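NG, ng-dimethylarginine dimethylaminohydrolase (Pseudomonas aeruginosa, PDB 1H70) hydrolyses asymmetric dimethyl-L-arginine and monomethyl-L-arginine, endogenous inhibitors of nitric oxide synthase, to L-citrulline and dimethylamine or methylamine. Local coordinates at residues A[7-11]-A[62-66]; A[35-39]-A[248-254]; A[42-48]-A[209-214]; A[166-172]-A[204-208]. The protein carries 1 engineered substitution. The contacts are given in a common frame with arbitrary orientation. Residue numbers count along the deposited sequence, not the author numbering.

How the contacts relate
All four contacts are mainly buried; only contact 3, centred about 15 Å from the chain's centre, has exposed residues among those that touch, Thr45 and Asp47. It is the one with a salt bridge between its two segments. Contacts 1 and 2 touch the citrulline and meet in one sheet, where Ile7 N lies 2.9 Å from Leu253 O, and at the active site, where Glu66 OE1 lies 2.7 Å from Ser249 OG. Contacts 2 and 3 use successive parts of helix 29-43, packing on 248-254 and a hairpin. Contacts 3 and 4 share that hairpin: Ile214 N is 2.9 Å from Ile207 O. In contacts 1 and 4 one water, no direct hydrogen bond, links the segments.

Contact 1. Residues A[7-11]-A[62-66]; sequences IARTP and SVFVE. With CIR (citrulline), chain B.
In the alpha/beta-propeller (pentein) fold of this family, strand 5-9 of one mixed sheet packs against the irregular loop 62-66. Arg9, Val65 and Val63 bury the largest areas and set the back of the loop against the strand, while Phe64 and Glu66 face the citrulline. Extended backbone through Arg9 (phi/psi -143/131) leads into Pro11; the loop makes an inverse gamma turn centred on Phe64. CA register is Ala8 to Val65, 6.2 Å, and Pro11 to Val63, 4.9 Å. Arg9, with chi1 and chi2 both t, lays its CB 3.6 Å from Val65 CG1 and its CD 3.5 Å from Ser62 O; its NH1 is hydrogen-bonded to Pro54 O. Val65 (m) sets CG2 3.5 Å from Ile7 O. Val63 (p) brings CG2 to 3.4 Å from Arg9 O. One water donates to Thr10 O (2.9 Å) and Ser62 OG (2.7 Å), the latter also hydrogen-bonded to Phe59 O. Glu66 OE1 accepts a hydrogen bond from citrulline N8 at 3.1 Å.

Contact 2. Residues A[35-39]-A[248-254]; sequences QHNAY and VSSMSLR. Engineered in segment 248-254: Ser250 (natural residue Cys). With CIR (citrulline), chain B.
Tyr39 OH and Ser252 OG share a 2.6 Å hydrogen bond, either able to donate, while a weak, unsettled one runs from Tyr39 OH to Val248 O at 2.7 Å. Arg254 NH2 donates to Ser252 OG (2.8 Å) and Ser249 O (3.0 Å); its NH1 forms a salt bridge with Glu66. Residues 248-250 have helical phi/psi, and a type I beta turn from Ser249 to Ser252 leads into strand 253-254. This turn carries the position assigned as the catalytic nucleophile, here the engineered Ser250 (natural Cys), whose OG donates to citrulline O7 at 2.5 Å. Facing it is helix 29-43, with CA register His36 to Met251 8.5 Å and Tyr39 to Val248 8.0 Å. Tyr39 (chi1 t, chi2 69°) packs CE1 3.9 Å from Val248 CB and CE2 3.4 Å from Met251 CB. Met251 (m, t, m) curls so that CE makes a CH-pi contact, 4.2 Å from the Tyr39 ring centroid and 3° off its normal. Met251 SD lies 4.1 Å from His36 ND1, at the imidazole edge.

Contact 3. Residues A[42-48]-A[209-214]; sequences ALQTCDV and VNERVI
A mixed polar and apolar contact within the alpha/beta-propeller joins the last part of helix 29-43 and the chain running on from it to Val48 to the tight beta hairpin of strands 207-209 and 212-216. A type I turn from Leu43 to Cys46 has Cys46 N hydrogen-bonded to Leu43 O at 3.2 Å; Asp47 then adopts positive phi (57/44). The hairpin closes through a type I' turn from Val209 to Arg212, with Asn210 and Glu211 at positive phi and reciprocal hydrogen bonds Val209 N to Arg212 O (2.9 Å) and Arg212 N to Val209 O (3.1 Å). CA register is Ala42 to Ile214, 7.6 Å, and Cys46 to Asn210, 6.3 Å. In the apolar part, Ile214 (m, t) places CD1 3.6 Å from Leu43 CD2, while Val209 (t) sets CG1 3.7 Å from Cys46 CB. Asn210 ND2 donates to Cys46 O at 3.1 Å, its OD1 accepting a hydrogen bond from Phe3 N. Arg212, with chi1 -22° (between wells), chi2 m and chi3 t, lies across Cys46: its CG is 3.3 Å from Cys46 SG, and one guanidinium face meets Cys46 CA and Asp47 N. Arg212 NE and NH1 hydrogen-bond weakly to Thr45 O (3.1 and 3.0 Å). On the solvent side, where Asp47 is exposed, Arg212 NH1 forms a salt bridge with Asp47 OD2 at 2.9 Å.

Contact 4. Residues A[166-172]-A[204-208]; sequences TGLAYLE and ANCIW
The two segments run roughly in the same direction, their end-to-end vectors 38° apart, without a direct hydrogen bond between them. Segment 166-172 contains strand 168-170, extended at Leu168 (-154/150) and Ala169 (-158/125), before Leu171 (-107/28) and Glu172 at positive phi (66/168) turn the chain. Segment 204-208 starts in a 3-10 conformation at Ala204 and becomes extended from Asn205 onward, into strand 207-209. CA atoms approach at Thr166 to Asn205 (5.6 Å), Gly167 to Ala204 (5.1 Å) and Leu171 to Trp208 (5.0 Å). Near the last pair a water is inserted, accepting from Trp208 N and donating to Tyr170 O, both at 2.9 Å. The contact thus brings together edge strands of two separate mixed sheets of the alpha/beta-propeller, 168-170 beside 175-178 in one and 207-209 beside 212-216 in the other. At the start, Ala204 CB lies 3.7 Å from Gly167 C; Thr166 and Asn205 border the active site, close to His163 and engineered Ser250, respectively. Ala169 points CA-to-CB across, its CB 3.2 Å from Ala204 O and 3.5 Å from Cys206 O. Trp208 (chi1 t, chi2 92°) puts CD1 3.2 Å from Leu171 O, while NE1 is hydrogen-bonded to Glu211 OE1. Glu172 (m, m) folds over the indole in a CH-pi contact, Glu172 CG 3.5 Å from the centroid of the Trp208 six-membered ring, 15° off its normal.

Contact 1. Residues A[7-11]-A[62-66]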
loop_
_atom_site.group_PDB
_atom_site.type_symbol
_atom_site.label_atom_id
_atom_site.label_comp_id
_atom_site.label_asym_id
_atom_site.label_seq_id
_atom_site.Cartn_x
_atom_site.Cartn_y
_atom_site.Cartn_z
ATOM N N ILE A 7 -5.777 3.352 -9.070
ATOM C CA ILE A 7 -6.837 2.338 -9.150
ATOM C C ILE A 7 -7.304 2.109 -7.707
ATOM O O ILE A 7 -6.481 2.039 -6.778
ATOM C CB ILE A 7 -6.368 0.997 -9.743
ATOM C CG1 ILE A 7 -5.900 1.184 -11.185
ATOM C CG2 ILE A 7 -7.464 -0.057 -9.651
ATOM C CD1 ILE A 7 -5.030 0.048 -11.683
ATOM N N ALA A 8 -8.610 1.960 -7.510
ATOM C CA ALA A 8 -9.183 1.712 -6.172
ATOM C C ALA A 8 -10.399 0.817 -6.354
ATOM O O ALA A 8 -10.848 0.612 -7.501
ATOM C CB ALA A 8 -9.615 3.018 -5.503
ATOM N N ARG A 9 -10.964 0.307 -5.267
ATOM C CA ARG A 9 -12.171 -0.535 -5.414
ATOM C C ARG A 9 -13.112 -0.264 -4.258
ATOM O O ARG A 9 -12.701 -0.273 -3.108
ATOM C CB ARG A 9 -11.793 -2.001 -5.441
ATOM C CG ARG A 9 -12.992 -2.983 -5.680
ATOM C CD ARG A 9 -12.638 -4.438 -5.446
ATOM N NE ARG A 9 -11.739 -4.992 -6.452
ATOM C CZ ARG A 9 -12.082 -5.329 -7.687
ATOM N NH1 ARG A 9 -13.335 -5.171 -8.115
ATOM N NH2 ARG A 9 -11.155 -5.837 -8.504
ATOM N N THR A 10 -14.377 -0.035 -4.563
ATOM C CA THR A 10 -15.395 0.203 -3.552
ATOM C C THR A 10 -15.412 -0.931 -2.556
ATOM O O THR A 10 -15.331 -2.069 -2.960
ATOM C CB THR A 10 -16.754 0.257 -4.298
ATOM O OG1 THR A 10 -16.658 1.283 -5.303
ATOM C CG2 THR A 10 -17.917 0.642 -3.364
ATOM N N PRO A 11 -15.548 -0.643 -1.258
ATOM C CA PRO A 11 -15.602 -1.712 -0.248
ATOM C C PRO A 11 -16.908 -2.514 -0.353
ATOM O O PRO A 11 -17.948 -1.955 -0.748
ATOM C CB PRO A 11 -15.509 -0.937 1.075
ATOM C CG PRO A 11 -16.075 0.397 0.758
ATOM C CD PRO A 11 -15.661 0.709 -0.674
ATOM N N SER A 62 -11.106 -7.024 -0.517
ATOM C CA SER A 62 -10.763 -6.596 -1.882
ATOM C C SER A 62 -10.623 -5.068 -2.100
ATOM O O SER A 62 -10.037 -4.598 -3.088
ATOM C CB SER A 62 -11.673 -7.296 -2.925
ATOM O OG SER A 62 -13.012 -6.914 -2.719
ATOM N N VAL A 63 -11.046 -4.276 -1.120
ATOM C CA VAL A 63 -10.864 -2.837 -1.124
ATOM C C VAL A 63 -9.376 -2.529 -1.046
ATOM O O VAL A 63 -8.931 -1.473 -1.495
ATOM C CB VAL A 63 -11.586 -2.181 0.090
ATOM C CG1 VAL A 63 -11.002 -2.674 1.415
ATOM C CG2 VAL A 63 -11.536 -0.654 0.020
ATOM N N PHE A 64 -8.593 -3.448 -0.475
ATOM C CA PHE A 64 -7.150 -3.268 -0.366
ATOM C C PHE A 64 -6.426 -3.724 -1.632
ATOM O O PHE A 64 -5.646 -4.702 -1.646
ATOM C CB PHE A 64 -6.607 -3.997 0.872
ATOM C CG PHE A 64 -7.266 -3.509 2.144
ATOM C CD1 PHE A 64 -7.894 -4.398 3.004
ATOM C CD2 PHE A 64 -7.267 -2.160 2.439
ATOM C CE1 PHE A 64 -8.507 -3.942 4.161
ATOM C CE2 PHE A 64 -7.879 -1.685 3.617
ATOM C CZ PHE A 64 -8.485 -2.583 4.475
ATOM N N VAL A 65 -6.668 -2.977 -2.704
ATOM C CA VAL A 65 -6.106 -3.275 -4.021
ATOM C C VAL A 65 -4.580 -3.183 -4.096
ATOM O O VAL A 65 -3.975 -3.710 -5.052
ATOM C CB VAL A 65 -6.722 -2.378 -5.126
ATOM C CG1 VAL A 65 -8.216 -2.662 -5.244
ATOM C CG2 VAL A 65 -6.432 -0.881 -4.859
ATOM N N GLU A 66 -3.947 -2.567 -3.100
ATOM C CA GLU A 66 -2.490 -2.544 -3.086
ATOM C C GLU A 66 -1.896 -3.953 -3.108
ATOM O O GLU A 66 -0.886 -4.145 -3.741
ATOM C CB GLU A 66 -1.981 -1.819 -1.831
ATOM C CG GLU A 66 -0.490 -1.977 -1.568
ATOM C CD GLU A 66 0.093 -0.810 -0.802
ATOM O OE1 GLU A 66 0.022 -0.827 0.446
ATOM O OE2 GLU A 66 0.629 0.113 -1.428
HETATM C C CIR B . -5.616 -8.282 5.378
HETATM O O CIR B . -5.063 -8.772 4.346
HETATM O OXT CIR B . -5.437 -8.846 6.535
HETATM C CA CIR B . -6.418 -7.012 5.272
HETATM N N CIR B . -7.471 -6.999 6.305
HETATM C C3 CIR B . -5.482 -5.788 5.425
HETATM C C4 CIR B . -4.547 -5.698 4.205
HETATM C C5 CIR B . -3.608 -4.517 4.380
HETATM N N6 CIR B . -2.744 -4.354 3.202
HETATM C C7 CIR B . -1.940 -3.325 2.988
HETATM O O7 CIR B . -1.841 -2.371 3.775
HETATM N N8 CIR B . -1.212 -3.313 1.855
HETATM O O HOH W 1 -14.920 -4.960 -2.606
#

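Contact 2. Residues A[35-39]-A[248-254]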
loop_
_atom_site.group_PDB
_atom_site.type_symbol
_atom_site.label_atom_id
_atom_site.label_comp_id
_atom_site.label_asym_id
_atom_site.label_seq_id
_atom_site.Cartn_x
_atom_site.Cartn_y
_atom_site.Cartn_z
ATOM N N GLN A 35 -15.926 6.810 4.432
ATOM C CA GLN A 35 -14.495 7.089 4.477
ATOM C C GLN A 35 -13.814 6.837 3.130
ATOM O O GLN A 35 -12.891 7.553 2.760
ATOM C CB GLN A 35 -13.822 6.264 5.587
ATOM C CG GLN A 35 -14.396 6.626 6.975
ATOM C CD GLN A 35 -13.678 5.954 8.140
ATOM O OE1 GLN A 35 -13.081 4.890 7.996
ATOM N NE2 GLN A 35 -13.771 6.585 9.330
ATOM N N HIS A 36 -14.255 5.788 2.424
ATOM C CA HIS A 36 -13.649 5.463 1.139
ATOM C C HIS A 36 -14.001 6.582 0.138
ATOM O O HIS A 36 -13.194 6.955 -0.695
ATOM C CB HIS A 36 -14.119 4.086 0.627
ATOM C CG HIS A 36 -13.391 3.604 -0.598
ATOM N ND1 HIS A 36 -12.270 2.809 -0.551
ATOM C CD2 HIS A 36 -13.628 3.828 -1.916
ATOM C CE1 HIS A 36 -11.855 2.541 -1.784
ATOM N NE2 HIS A 36 -12.668 3.153 -2.625
ATOM N N ASN A 37 -15.212 7.116 0.252
ATOM C CA ASN A 37 -15.636 8.207 -0.605
ATOM C C ASN A 37 -14.741 9.402 -0.293
ATOM O O ASN A 37 -14.225 10.044 -1.201
ATOM C CB ASN A 37 -17.111 8.530 -0.385
ATOM C CG ASN A 37 -17.609 9.639 -1.290
ATOM O OD1 ASN A 37 -17.517 9.553 -2.535
ATOM N ND2 ASN A 37 -18.135 10.698 -0.672
ATOM N N ALA A 38 -14.515 9.683 0.981
ATOM C CA ALA A 38 -13.668 10.822 1.365
ATOM C C ALA A 38 -12.256 10.662 0.797
ATOM O O ALA A 38 -11.589 11.645 0.413
ATOM C CB ALA A 38 -13.644 10.978 2.898
ATOM N N TYR A 39 -11.794 9.414 0.750
ATOM C CA TYR A 39 -10.469 9.084 0.234
ATOM C C TYR A 39 -10.435 9.365 -1.269
ATOM O O TYR A 39 -9.483 9.936 -1.776
ATOM C CB TYR A 39 -10.183 7.615 0.535
ATOM C CG TYR A 39 -8.925 6.960 0.021
ATOM C CD1 TYR A 39 -7.670 7.316 0.518
ATOM C CD2 TYR A 39 -8.986 5.932 -0.920
ATOM C CE1 TYR A 39 -6.519 6.659 0.079
ATOM C CE2 TYR A 39 -7.837 5.276 -1.361
ATOM C CZ TYR A 39 -6.604 5.664 -0.864
ATOM O OH TYR A 39 -5.435 5.034 -1.282
ATOM N N VAL A 248 -4.252 4.174 4.086
ATOM C CA VAL A 248 -4.242 4.850 2.816
ATOM C C VAL A 248 -3.349 4.204 1.755
ATOM O O VAL A 248 -3.708 4.288 0.606
ATOM C CB VAL A 248 -3.951 6.374 2.950
ATOM C CG1 VAL A 248 -5.037 7.057 3.780
ATOM C CG2 VAL A 248 -2.598 6.656 3.568
ATOM N N SER A 249 -2.220 3.570 2.089
ATOM C CA SER A 249 -1.417 2.977 1.010
ATOM C C SER A 249 -2.153 1.758 0.477
ATOM O O SER A 249 -2.155 1.459 -0.700
ATOM C CB SER A 249 -0.012 2.548 1.470
ATOM O OG SER A 249 -0.084 1.298 2.124
ATOM N N SER A 250 -2.823 1.074 1.382
ATOM C CA SER A 250 -3.544 -0.173 1.110
ATOM C C SER A 250 -4.662 -0.073 0.105
ATOM O O SER A 250 -4.970 -1.058 -0.577
ATOM C CB SER A 250 -4.201 -0.620 2.427
ATOM O OG SER A 250 -3.307 -0.337 3.502
ATOM N N MET A 251 -5.305 1.083 0.073
ATOM C CA MET A 251 -6.510 1.294 -0.698
ATOM C C MET A 251 -6.344 1.746 -2.141
ATOM O O MET A 251 -7.353 2.022 -2.823
ATOM C CB MET A 251 -7.434 2.206 0.121
ATOM C CG MET A 251 -7.986 1.387 1.305
ATOM S SD MET A 251 -9.310 2.243 2.201
ATOM C CE MET A 251 -8.307 3.611 2.804
ATOM N N SER A 252 -5.102 1.834 -2.630
ATOM C CA SER A 252 -4.962 2.192 -4.039
ATOM C C SER A 252 -3.691 1.656 -4.640
ATOM O O SER A 252 -2.808 1.184 -3.922
ATOM C CB SER A 252 -5.039 3.702 -4.298
ATOM O OG SER A 252 -4.150 4.509 -3.520
ATOM N N LEU A 253 -3.675 1.687 -5.972
ATOM C CA LEU A 253 -2.504 1.398 -6.805
ATOM C C LEU A 253 -2.207 2.773 -7.431
ATOM O O LEU A 253 -3.122 3.439 -7.894
ATOM C CB LEU A 253 -2.847 0.416 -7.919
ATOM C CG LEU A 253 -2.705 -1.104 -7.863
ATOM C CD1 LEU A 253 -2.054 -1.705 -6.682
ATOM C CD2 LEU A 253 -3.902 -1.891 -8.370
ATOM N N ARG A 254 -0.957 3.218 -7.397
ATOM C CA ARG A 254 -0.529 4.530 -7.837
ATOM C C ARG A 254 0.603 4.393 -8.866
ATOM O O ARG A 254 1.613 3.787 -8.555
ATOM C CB ARG A 254 -0.010 5.290 -6.611
ATOM C CG ARG A 254 -1.070 5.460 -5.537
ATOM C CD ARG A 254 -0.541 5.895 -4.153
ATOM N NE ARG A 254 0.192 4.784 -3.512
ATOM C CZ ARG A 254 -0.346 3.787 -2.813
ATOM N NH1 ARG A 254 0.497 2.895 -2.262
ATOM N NH2 ARG A 254 -1.667 3.655 -2.636
HETATM C C CIR B . -5.616 -8.282 5.378
HETATM O O CIR B . -5.063 -8.772 4.346
HETATM O OXT CIR B . -5.437 -8.846 6.535
HETATM C CA CIR B . -6.418 -7.012 5.272
HETATM N N CIR B . -7.471 -6.999 6.305
HETATM C C3 CIR B . -5.482 -5.788 5.425
HETATM C C4 CIR B . -4.547 -5.698 4.205
HETATM C C5 CIR B . -3.608 -4.517 4.380
HETATM N N6 CIR B . -2.744 -4.354 3.202
HETATM C C7 CIR B . -1.940 -3.325 2.988
HETATM O O7 CIR B . -1.841 -2.371 3.775
HETATM N N8 CIR B . -1.212 -3.313 1.855
#

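Contact 3. Residues A[42-48]-A[209-214]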
loop_
_atom_site.group_PDB
_atom_site.type_symbol
_atom_site.label_atom_id
_atom_site.label_comp_id
_atom_site.label_asym_id
_atom_site.label_seq_id
_atom_site.Cartn_x
_atom_site.Cartn_y
_atom_site.Cartn_z
ATOM N N ALA A 42 -10.335 13.110 -1.940
ATOM C CA ALA A 42 -8.991 13.638 -1.710
ATOM C C ALA A 42 -8.142 13.338 -2.951
ATOM O O ALA A 42 -7.400 14.201 -3.450
ATOM C CB ALA A 42 -8.380 12.963 -0.490
ATOM N N LEU A 43 -8.225 12.110 -3.463
ATOM C CA LEU A 43 -7.460 11.717 -4.640
ATOM C C LEU A 43 -7.867 12.494 -5.884
ATOM O O LEU A 43 -7.051 12.690 -6.799
ATOM C CB LEU A 43 -7.533 10.200 -4.892
ATOM C CG LEU A 43 -6.716 9.346 -3.910
ATOM C CD1 LEU A 43 -7.216 7.910 -3.868
ATOM C CD2 LEU A 43 -5.217 9.401 -4.250
ATOM N N GLN A 44 -9.103 12.979 -5.934
ATOM C CA GLN A 44 -9.554 13.791 -7.057
ATOM C C GLN A 44 -8.858 15.158 -7.120
ATOM O O GLN A 44 -8.952 15.844 -8.149
ATOM C CB GLN A 44 -11.067 14.032 -6.958
ATOM C CG GLN A 44 -11.961 12.878 -7.391
ATOM C CD GLN A 44 -13.447 13.188 -7.175
ATOM O OE1 GLN A 44 -14.107 13.785 -8.053
ATOM N NE2 GLN A 44 -13.980 12.763 -6.077
ATOM N N THR A 45 -8.170 15.543 -6.044
ATOM C CA THR A 45 -7.437 16.817 -6.009
ATOM C C THR A 45 -5.957 16.659 -6.281
ATOM O O THR A 45 -5.204 17.641 -6.211
ATOM C CB THR A 45 -7.589 17.546 -4.656
ATOM O OG1 THR A 45 -6.850 16.887 -3.614
ATOM C CG2 THR A 45 -9.049 17.545 -4.196
ATOM N N CYS A 46 -5.525 15.456 -6.635
ATOM C CA CYS A 46 -4.095 15.199 -6.818
ATOM C C CYS A 46 -3.615 15.101 -8.268
ATOM O O CYS A 46 -2.586 14.537 -8.521
ATOM C CB CYS A 46 -3.688 13.931 -6.049
ATOM S SG CYS A 46 -3.976 14.027 -4.265
ATOM N N ASP A 47 -4.364 15.628 -9.224
ATOM C CA ASP A 47 -3.954 15.621 -10.623
ATOM C C ASP A 47 -3.666 14.232 -11.192
ATOM O O ASP A 47 -2.722 14.027 -11.952
ATOM C CB ASP A 47 -2.796 16.592 -10.833
ATOM C CG ASP A 47 -3.223 17.993 -10.481
ATOM O OD1 ASP A 47 -4.458 18.246 -10.453
ATOM O OD2 ASP A 47 -2.388 18.844 -10.167
ATOM N N VAL A 48 -4.543 13.285 -10.868
ATOM C CA VAL A 48 -4.422 11.936 -11.416
ATOM C C VAL A 48 -5.795 11.523 -11.931
ATOM O O VAL A 48 -6.799 12.129 -11.520
ATOM C CB VAL A 48 -4.027 10.923 -10.320
ATOM C CG1 VAL A 48 -2.597 11.144 -9.862
ATOM C CG2 VAL A 48 -4.965 11.031 -9.089
ATOM N N VAL A 209 1.433 11.585 -3.319
ATOM C CA VAL A 209 0.838 11.574 -4.658
ATOM C C VAL A 209 1.039 12.981 -5.240
ATOM O O VAL A 209 0.330 13.930 -4.883
ATOM C CB VAL A 209 -0.708 11.295 -4.667
ATOM C CG1 VAL A 209 -1.198 11.156 -6.117
ATOM C CG2 VAL A 209 -1.108 10.035 -3.881
ATOM N N ASN A 210 2.021 13.151 -6.108
ATOM C CA ASN A 210 2.208 14.429 -6.779
ATOM C C ASN A 210 2.345 15.668 -5.869
ATOM O O ASN A 210 1.755 16.736 -6.099
ATOM C CB ASN A 210 1.074 14.610 -7.801
ATOM C CG ASN A 210 1.141 13.563 -8.920
ATOM O OD1 ASN A 210 2.134 12.841 -9.043
ATOM N ND2 ASN A 210 0.091 13.481 -9.748
ATOM N N GLU A 211 3.148 15.512 -4.842
ATOM C CA GLU A 211 3.453 16.567 -3.862
ATOM C C GLU A 211 2.381 16.793 -2.801
ATOM O O GLU A 211 2.546 17.636 -1.922
ATOM C CB GLU A 211 3.957 17.865 -4.494
ATOM C CG GLU A 211 5.197 17.762 -5.386
ATOM C CD GLU A 211 6.413 16.980 -4.871
ATOM O OE1 GLU A 211 6.554 16.667 -3.669
ATOM O OE2 GLU A 211 7.259 16.662 -5.755
ATOM N N ARG A 212 1.281 16.042 -2.876
ATOM C CA ARG A 212 0.261 16.013 -1.838
ATOM C C ARG A 212 0.625 14.795 -0.994
ATOM O O ARG A 212 1.251 13.854 -1.524
ATOM C CB ARG A 212 -1.154 15.758 -2.378
ATOM C CG ARG A 212 -1.376 16.092 -3.870
ATOM C CD ARG A 212 -1.694 17.493 -4.092
ATOM N NE ARG A 212 -2.278 18.036 -5.319
ATOM C CZ ARG A 212 -1.868 18.306 -6.559
ATOM N NH1 ARG A 212 -2.758 18.926 -7.332
ATOM N NH2 ARG A 212 -0.686 17.949 -7.097
ATOM N N VAL A 213 0.284 14.788 0.281
ATOM C CA VAL A 213 0.521 13.587 1.082
ATOM C C VAL A 213 -0.808 13.309 1.768
ATOM O O VAL A 213 -1.333 14.155 2.514
ATOM C CB VAL A 213 1.674 13.657 2.088
ATOM C CG1 VAL A 213 1.574 12.466 3.046
ATOM C CG2 VAL A 213 3.033 13.586 1.407
ATOM N N ILE A 214 -1.382 12.147 1.477
ATOM C CA ILE A 214 -2.670 11.769 2.060
ATOM C C ILE A 214 -2.393 10.921 3.294
ATOM O O ILE A 214 -1.623 9.948 3.215
ATOM C CB ILE A 214 -3.554 11.036 1.040
ATOM C CG1 ILE A 214 -3.957 12.012 -0.089
ATOM C CG2 ILE A 214 -4.811 10.496 1.720
ATOM C CD1 ILE A 214 -4.650 11.358 -1.279
#

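Contact 4. Residues A[166-172]-A[204-208]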
loop_
_atom_site.group_PDB
_atom_site.type_symbol
_atom_site.label_atom_id
_atom_site.label_comp_id
_atom_site.label_asym_id
_atom_site.label_seq_id
_atom_site.Cartn_x
_atom_site.Cartn_y
_atom_site.Cartn_z
ATOM N N THR A 166 3.157 -1.152 6.692
ATOM C CA THR A 166 2.384 -0.892 7.892
ATOM C C THR A 166 3.159 0.124 8.722
ATOM O O THR A 166 2.573 0.957 9.427
ATOM C CB THR A 166 2.258 -2.169 8.718
ATOM O OG1 THR A 166 1.361 -3.089 8.064
ATOM C CG2 THR A 166 1.660 -1.901 10.104
ATOM N N GLY A 167 4.480 0.009 8.671
ATOM C CA GLY A 167 5.342 0.883 9.456
ATOM C C GLY A 167 6.338 1.711 8.680
ATOM O O GLY A 167 7.320 2.199 9.247
ATOM N N LEU A 168 6.088 1.929 7.389
ATOM C CA LEU A 168 7.028 2.698 6.569
ATOM C C LEU A 168 6.308 3.345 5.396
ATOM O O LEU A 168 5.326 2.799 4.887
ATOM C CB LEU A 168 8.080 1.788 5.948
ATOM C CG LEU A 168 9.313 1.336 6.702
ATOM C CD1 LEU A 168 9.923 0.136 5.983
ATOM C CD2 LEU A 168 10.291 2.504 6.791
ATOM N N ALA A 169 6.816 4.482 4.975
ATOM C CA ALA A 169 6.259 5.211 3.842
ATOM C C ALA A 169 7.286 6.145 3.253
ATOM O O ALA A 169 7.817 6.998 3.962
ATOM C CB ALA A 169 5.021 6.035 4.240
ATOM N N TYR A 170 7.530 6.019 1.957
ATOM C CA TYR A 170 8.463 6.914 1.275
ATOM C C TYR A 170 7.725 8.064 0.644
ATOM O O TYR A 170 6.804 7.858 -0.114
ATOM C CB TYR A 170 9.285 6.152 0.223
ATOM C CG TYR A 170 10.345 7.016 -0.447
ATOM C CD1 TYR A 170 11.325 7.644 0.306
ATOM C CD2 TYR A 170 10.347 7.224 -1.825
ATOM C CE1 TYR A 170 12.299 8.422 -0.286
ATOM C CE2 TYR A 170 11.312 8.018 -2.433
ATOM C CZ TYR A 170 12.285 8.612 -1.653
ATOM O OH TYR A 170 13.257 9.408 -2.246
ATOM N N LEU A 171 8.098 9.314 1.010
ATOM C CA LEU A 171 7.415 10.487 0.507
ATOM C C LEU A 171 8.217 11.294 -0.538
ATOM O O LEU A 171 7.986 12.503 -0.711
ATOM C CB LEU A 171 7.074 11.394 1.688
ATOM C CG LEU A 171 6.381 10.749 2.897
ATOM C CD1 LEU A 171 6.109 11.810 3.953
ATOM C CD2 LEU A 171 5.076 10.062 2.478
ATOM N N GLU A 172 9.085 10.615 -1.270
ATOM C CA GLU A 172 9.928 11.232 -2.298
ATOM C C GLU A 172 10.911 12.201 -1.629
ATOM O O GLU A 172 10.801 12.504 -0.441
ATOM C CB GLU A 172 9.084 11.939 -3.368
ATOM C CG GLU A 172 8.209 11.006 -4.206
ATOM C CD GLU A 172 8.938 9.778 -4.734
ATOM O OE1 GLU A 172 10.006 9.930 -5.379
ATOM O OE2 GLU A 172 8.423 8.661 -4.545
ATOM N N ALA A 204 2.285 5.897 10.253
ATOM C CA ALA A 204 3.501 5.652 9.472
ATOM C C ALA A 204 3.073 5.259 8.063
ATOM O O ALA A 204 3.882 5.270 7.128
ATOM C CB ALA A 204 4.339 4.541 10.056
ATOM N N ASN A 205 1.802 4.851 7.933
ATOM C CA ASN A 205 1.300 4.488 6.600
ATOM C C ASN A 205 0.621 5.733 6.012
ATOM O O ASN A 205 -0.438 6.149 6.502
ATOM C CB ASN A 205 0.340 3.305 6.727
ATOM C CG ASN A 205 -0.123 2.745 5.387
ATOM O OD1 ASN A 205 0.057 1.554 5.099
ATOM N ND2 ASN A 205 -0.754 3.557 4.595
ATOM N N CYS A 206 1.285 6.382 5.042
ATOM C CA CYS A 206 0.800 7.574 4.351
ATOM C C CYS A 206 1.171 7.431 2.880
ATOM O O CYS A 206 1.999 6.601 2.545
ATOM C CB CYS A 206 1.448 8.871 4.861
ATOM S SG CYS A 206 1.066 9.280 6.575
ATOM N N ILE A 207 0.535 8.219 2.006
ATOM C CA ILE A 207 0.917 8.181 0.586
ATOM C C ILE A 207 1.245 9.523 -0.035
ATOM O O ILE A 207 0.506 10.488 0.069
ATOM C CB ILE A 207 -0.162 7.512 -0.306
ATOM C CG1 ILE A 207 -1.533 8.154 -0.086
ATOM C CG2 ILE A 207 -0.184 6.004 -0.070
ATOM C CD1 ILE A 207 -2.640 7.540 -0.989
ATOM N N TRP A 208 2.391 9.565 -0.712
ATOM C CA TRP A 208 2.778 10.724 -1.479
ATOM C C TRP A 208 2.083 10.536 -2.825
ATOM O O TRP A 208 2.123 9.437 -3.395
ATOM C CB TRP A 208 4.291 10.752 -1.703
ATOM C CG TRP A 208 4.773 11.847 -2.617
ATOM C CD1 TRP A 208 5.183 13.097 -2.217
ATOM C CD2 TRP A 208 4.885 11.809 -4.030
ATOM N NE1 TRP A 208 5.545 13.837 -3.318
ATOM C CE2 TRP A 208 5.394 13.060 -4.447
ATOM C CE3 TRP A 208 4.628 10.834 -5.003
ATOM C CZ2 TRP A 208 5.616 13.372 -5.792
ATOM C CZ3 TRP A 208 4.870 11.133 -6.344
ATOM C CH2 TRP A 208 5.371 12.387 -6.730
HETATM O O HOH W 2 4.020 7.208 -0.436
#